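Local atomic coordinates of choline binding protein PCPA (Streptococcus pneumoniae, PDB entry 4CP6), a protein that probably attaches to the pneumococcal surface by binding choline and presents an elongated leucine-rich-repeat region, and is regarded as a vaccine antigen. Residues A[148-153]-A[173-178]; A[274-279]-A[297-302]. One frame throughout, in Å; residues are numbered along the deposited sequence.

Contact 1 of 2, residues A[148-153]-A[173-178]; sequences ASLEYI and SKLELI
Tyr-152 pairs with Leu-177, and Ile-153 with Ile-178, where two parallel segments of the chain that come together first as turns continue as short strands. In the strand part, Ile-153 N donates to Leu-177 O at 3.0 Å. Just before it, Glu-151 O is gripped several times over: Glu-176 N reaches it at 2.9 Å from 37° above the carbonyl plane, Leu-177 N adds a weak bond, and a water donates to it while also donating to Glu-176 OE1. Further back, Lys-174 N bonds to Ala-148 O.

On the face of Tyr-152 and Leu-177, Leu-177 CD2 comes up obliquely against the Tyr-152 ring, 3.5 Å from CE1, and the two side chains run side by side. On that of Ile-153 and Ile-178, the two isoleucines also lie side by side, with their CG2 methyls 4.2 Å apart. Leu-175 precedes the strands; its CG stands anti to the backbone N (chi1 -179°), and its CD1 lies 3.9 Å from Ile-153 CG1, the two side chains crossing at about a right angle. Glu-151 and Lys-174, likewise ahead of the strands, point the same way, but Glu-151 OE2 and Lys-174 NZ stay 4.0 Å apart, beyond a salt bridge, though the opposite charges may still attract.

Ser-173 OG closes an ST turn by accepting from Leu-175 N at 3.0 Å, and a water links the same hydroxyl to Leu-150 O. Strands 130-131 and 200-201 flank the pair, and Ser-149 OG bonds back to Leu-128 O. Such in-register stacking of successive turns, with Leu-150, Leu-175, Ile-153 and Ile-178 buried, is characteristic of a BspA-type leucine-rich-repeat solenoid.

Contact 2 of 2, residues A[274-279]-A[297-302]; sequences LELNEG and ISLPNS
Glu-278 reaches across to the turn at Asn-301 and Ser-302 and holds it with both carboxylate oxygens. Asn-301 N donates to Glu-278 OE2 at 2.8 Å. Ser-302 N donates to Glu-278 OE1 at 3.1 Å. Each oxygen uses its syn lone pair, so the two bonds together fix the rotation of the carboxylate. The bend at chi2 (-47°) carries CD back beside Pro-300, and the two side chains slide past each other in opposite directions. Glu-278 OE2 lies 3.2 Å from Pro-300 CB. A bond in the other direction joins the segments: Gly-279 N donates to Ser-302 OG at 2.9 Å, and that oxygen is also hydrogen-bonded to Leu-280 O. Gly-279 has a positive phi at which a CB would press on the preceding carbonyl oxygen.

Nearer the strands, Leu-276 turns toward 297-302. Its CB rests on Pro-300 CD, and its CD1 meets Leu-299 CD2 at 3.8 Å, the two leucines lying side by side. Leu-274 and Ile-297 run alongside each other in the same way, CD2 against CD1. Here two consecutive turns of a leucine-rich-repeat solenoid stack through their parallel strands, 273-275 and 296-298, and the bulky residues at matching positions pile up as a hydrophobic core.

The backbones are joined by two hydrogen bonds. Ser-298 N donates to Leu-274 O at 2.9 Å, and Leu-276 N donates to Ser-298 O. Farther out, Leu-274 and Ile-297 both touch Phe-288, while Ile-283 touches both Leu-276 and Leu-299. The CB bond of Asn-277 points away from 297-302; its OD1 bonds Thr-253 OG1 and its ND2 bonds Thr-257 O, tying it to the preceding turn.

Contact 1 and contact 2 show one principle at two places in the same elongated chain: neighbouring turns joined through parallel backbone and aligned apolar side chains. They fall in different leucine-rich-repeat ranges, and contact 1 closes before contact 2 opens. Their centres lie 36 Å apart and their nearest atoms about 24 Å apart, so neither touches the other. They also sample different parts of a turn: 148-153 and 173-178 run from a turn into short strands, whereas 274-279 and 297-302 leave strands and enter a turn. Both have backbone bonds; contact 2 adds the two-oxygen grip of Glu-278 on the Asn-301 and Ser-302 N-H groups.

Contact 1 of 2, residues A[148-153]-A[173-178]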
# COMPACT_ATOMS: atom_id res chain seq x y z
N ALA A 148 13.91 -18.04 8.00
CA ALA A 148 12.81 -18.67 8.70
C ALA A 148 12.50 -18.06 10.07
O ALA A 148 11.36 -18.05 10.51
CB ALA A 148 13.09 -20.16 8.86
N SER A 149 13.54 -17.53 10.75
CA SER A 149 13.38 -16.94 12.06
C SER A 149 12.55 -15.65 12.03
O SER A 149 12.07 -15.25 13.07
CB SER A 149 14.77 -16.58 12.61
OG SER A 149 15.51 -15.84 11.66
N LEU A 150 12.43 -15.00 10.86
CA LEU A 150 11.75 -13.71 10.81
C LEU A 150 10.27 -13.82 11.15
O LEU A 150 9.56 -14.57 10.51
CB LEU A 150 11.97 -13.09 9.45
CG LEU A 150 11.29 -11.72 9.22
CD1 LEU A 150 12.00 -10.62 10.03
CD2 LEU A 150 11.29 -11.39 7.75
N GLU A 151 9.83 -13.06 12.17
CA GLU A 151 8.44 -13.08 12.61
C GLU A 151 7.64 -11.82 12.28
O GLU A 151 6.40 -11.88 12.27
CB GLU A 151 8.39 -13.26 14.13
CG GLU A 151 8.95 -14.59 14.59
CD GLU A 151 8.88 -14.84 16.09
OE1 GLU A 151 8.07 -14.19 16.77
OE2 GLU A 151 9.63 -15.73 16.57
N TYR A 152 8.33 -10.68 12.10
CA TYR A 152 7.66 -9.40 11.98
C TYR A 152 8.35 -8.55 10.93
O TYR A 152 9.56 -8.38 10.97
CB TYR A 152 7.81 -8.69 13.35
CG TYR A 152 7.24 -7.29 13.38
CD1 TYR A 152 5.89 -7.07 13.63
CD2 TYR A 152 8.05 -6.17 13.16
CE1 TYR A 152 5.35 -5.79 13.62
CE2 TYR A 152 7.52 -4.89 13.14
CZ TYR A 152 6.17 -4.70 13.37
OH TYR A 152 5.68 -3.43 13.33
N ILE A 153 7.55 -7.95 10.03
CA ILE A 153 8.04 -6.97 9.05
C ILE A 153 7.30 -5.67 9.33
O ILE A 153 6.07 -5.66 9.30
CB ILE A 153 7.82 -7.44 7.61
CG1 ILE A 153 8.68 -8.68 7.31
CG2 ILE A 153 8.06 -6.27 6.61
CD1 ILE A 153 8.44 -9.26 5.91
N SER A 173 9.06 -20.83 7.50
CA SER A 173 8.96 -19.46 7.92
C SER A 173 8.10 -19.30 9.17
O SER A 173 7.06 -19.97 9.30
CB SER A 173 8.31 -18.64 6.80
OG SER A 173 8.12 -17.29 7.22
N LYS A 174 8.52 -18.41 10.07
CA LYS A 174 7.78 -18.05 11.27
C LYS A 174 7.12 -16.66 11.10
O LYS A 174 6.67 -16.07 12.09
CB LYS A 174 8.66 -18.10 12.52
CG LYS A 174 9.16 -19.52 12.86
CD LYS A 174 10.12 -19.51 14.04
CE LYS A 174 9.47 -19.40 15.40
NZ LYS A 174 10.45 -19.65 16.50
N LEU A 175 7.06 -16.16 9.84
CA LEU A 175 6.54 -14.81 9.60
C LEU A 175 5.07 -14.72 9.95
O LEU A 175 4.26 -15.46 9.36
CB LEU A 175 6.78 -14.42 8.17
CG LEU A 175 6.31 -13.02 7.79
CD1 LEU A 175 7.06 -11.94 8.57
CD2 LEU A 175 6.47 -12.81 6.28
N GLU A 176 4.73 -13.86 10.93
CA GLU A 176 3.36 -13.82 11.42
C GLU A 176 2.64 -12.52 11.08
O GLU A 176 1.40 -12.52 11.00
CB GLU A 176 3.39 -14.09 12.94
CG GLU A 176 2.04 -14.24 13.61
CD GLU A 176 1.41 -12.94 14.08
OE1 GLU A 176 2.11 -11.91 14.17
OE2 GLU A 176 0.18 -12.96 14.33
N LEU A 177 3.39 -11.43 10.97
CA LEU A 177 2.78 -10.12 10.76
C LEU A 177 3.58 -9.34 9.74
O LEU A 177 4.81 -9.23 9.87
CB LEU A 177 2.70 -9.38 12.10
CG LEU A 177 1.91 -8.04 12.09
CD1 LEU A 177 1.50 -7.67 13.49
CD2 LEU A 177 2.75 -6.89 11.53
N ILE A 178 2.89 -8.77 8.75
CA ILE A 178 3.50 -7.89 7.74
C ILE A 178 2.71 -6.60 7.87
O ILE A 178 1.50 -6.59 7.64
CB ILE A 178 3.46 -8.43 6.31
CG1 ILE A 178 3.99 -9.87 6.25
CG2 ILE A 178 4.25 -7.49 5.41
CD1 ILE A 178 3.93 -10.49 4.83
O HOH W 1 10.16 -15.88 8.14
O HOH W 2 4.89 -11.20 14.68

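Contact 2 of 2, residues A[274-279]-A[297-302]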
# COMPACT_ATOMS: atom_id res chain seq x y z
N LEU A 274 -16.09 -5.05 -14.19
CA LEU A 274 -16.08 -5.58 -12.83
C LEU A 274 -17.50 -5.69 -12.35
O LEU A 274 -18.26 -4.71 -12.38
CB LEU A 274 -15.27 -4.65 -11.93
CG LEU A 274 -15.23 -4.99 -10.45
CD1 LEU A 274 -14.64 -6.42 -10.20
CD2 LEU A 274 -14.39 -3.98 -9.72
N GLU A 275 -17.89 -6.91 -11.94
CA GLU A 275 -19.21 -7.10 -11.38
C GLU A 275 -19.09 -7.37 -9.91
O GLU A 275 -18.45 -8.36 -9.54
CB GLU A 275 -19.98 -8.22 -12.07
CG GLU A 275 -20.49 -7.78 -13.43
CD GLU A 275 -21.25 -8.89 -14.12
OE1 GLU A 275 -20.58 -9.80 -14.65
OE2 GLU A 275 -22.49 -8.91 -14.00
N LEU A 276 -19.61 -6.47 -9.07
CA LEU A 276 -19.61 -6.68 -7.62
C LEU A 276 -20.83 -7.47 -7.25
O LEU A 276 -21.84 -7.50 -7.99
CB LEU A 276 -19.50 -5.37 -6.84
CG LEU A 276 -18.28 -4.52 -7.21
CD1 LEU A 276 -18.24 -3.26 -6.40
CD2 LEU A 276 -16.97 -5.26 -7.00
N ASN A 277 -20.73 -8.18 -6.13
CA ASN A 277 -21.79 -9.09 -5.74
C ASN A 277 -22.77 -8.51 -4.73
O ASN A 277 -22.39 -7.72 -3.85
CB ASN A 277 -21.15 -10.30 -5.04
CG ASN A 277 -20.27 -9.89 -3.86
OD1 ASN A 277 -19.22 -9.26 -4.02
ND2 ASN A 277 -20.71 -10.12 -2.64
N GLU A 278 -24.05 -8.97 -4.76
CA GLU A 278 -24.95 -8.64 -3.68
C GLU A 278 -24.34 -9.22 -2.40
O GLU A 278 -23.84 -10.36 -2.41
CB GLU A 278 -26.33 -9.25 -3.89
CG GLU A 278 -27.20 -8.43 -4.82
CD GLU A 278 -27.24 -6.94 -4.54
OE1 GLU A 278 -27.34 -6.54 -3.36
OE2 GLU A 278 -27.22 -6.18 -5.54
N GLY A 279 -24.39 -8.44 -1.34
CA GLY A 279 -23.81 -8.77 -0.05
C GLY A 279 -22.62 -7.86 0.24
O GLY A 279 -22.27 -7.66 1.40
N ILE A 297 -18.63 -0.93 -14.12
CA ILE A 297 -18.66 -1.51 -12.78
C ILE A 297 -20.08 -1.67 -12.33
O ILE A 297 -20.86 -0.72 -12.45
CB ILE A 297 -17.79 -0.72 -11.80
CG1 ILE A 297 -17.72 -1.46 -10.43
CG2 ILE A 297 -18.31 0.73 -11.63
CD1 ILE A 297 -16.79 -0.88 -9.53
N SER A 298 -20.46 -2.86 -11.84
CA SER A 298 -21.81 -3.07 -11.34
C SER A 298 -21.77 -2.93 -9.81
O SER A 298 -21.01 -3.67 -9.16
CB SER A 298 -22.33 -4.45 -11.74
OG SER A 298 -23.62 -4.65 -11.21
N LEU A 299 -22.54 -1.99 -9.25
CA LEU A 299 -22.58 -1.74 -7.81
C LEU A 299 -23.87 -2.31 -7.26
O LEU A 299 -24.94 -2.06 -7.81
CB LEU A 299 -22.52 -0.24 -7.54
CG LEU A 299 -21.27 0.48 -8.10
CD1 LEU A 299 -21.37 1.99 -7.86
CD2 LEU A 299 -19.98 -0.08 -7.49
N PRO A 300 -23.79 -3.05 -6.14
CA PRO A 300 -24.96 -3.80 -5.66
C PRO A 300 -25.93 -3.04 -4.76
O PRO A 300 -25.58 -2.02 -4.17
CB PRO A 300 -24.32 -4.96 -4.89
CG PRO A 300 -23.05 -4.34 -4.31
CD PRO A 300 -22.56 -3.46 -5.43
N ASN A 301 -27.18 -3.55 -4.66
CA ASN A 301 -28.19 -2.97 -3.78
C ASN A 301 -27.72 -2.90 -2.33
O ASN A 301 -28.12 -2.01 -1.62
CB ASN A 301 -29.48 -3.81 -3.86
CG ASN A 301 -30.09 -3.78 -5.24
OD1 ASN A 301 -30.43 -4.83 -5.85
ND2 ASN A 301 -30.23 -2.59 -5.77
N SER A 302 -26.87 -3.86 -1.90
CA SER A 302 -26.36 -3.92 -0.53
C SER A 302 -25.30 -2.86 -0.22
O SER A 302 -24.94 -2.73 0.96
CB SER A 302 -25.78 -5.30 -0.26
OG SER A 302 -24.83 -5.62 -1.26
O HOH W 3 -23.88 -5.42 -8.64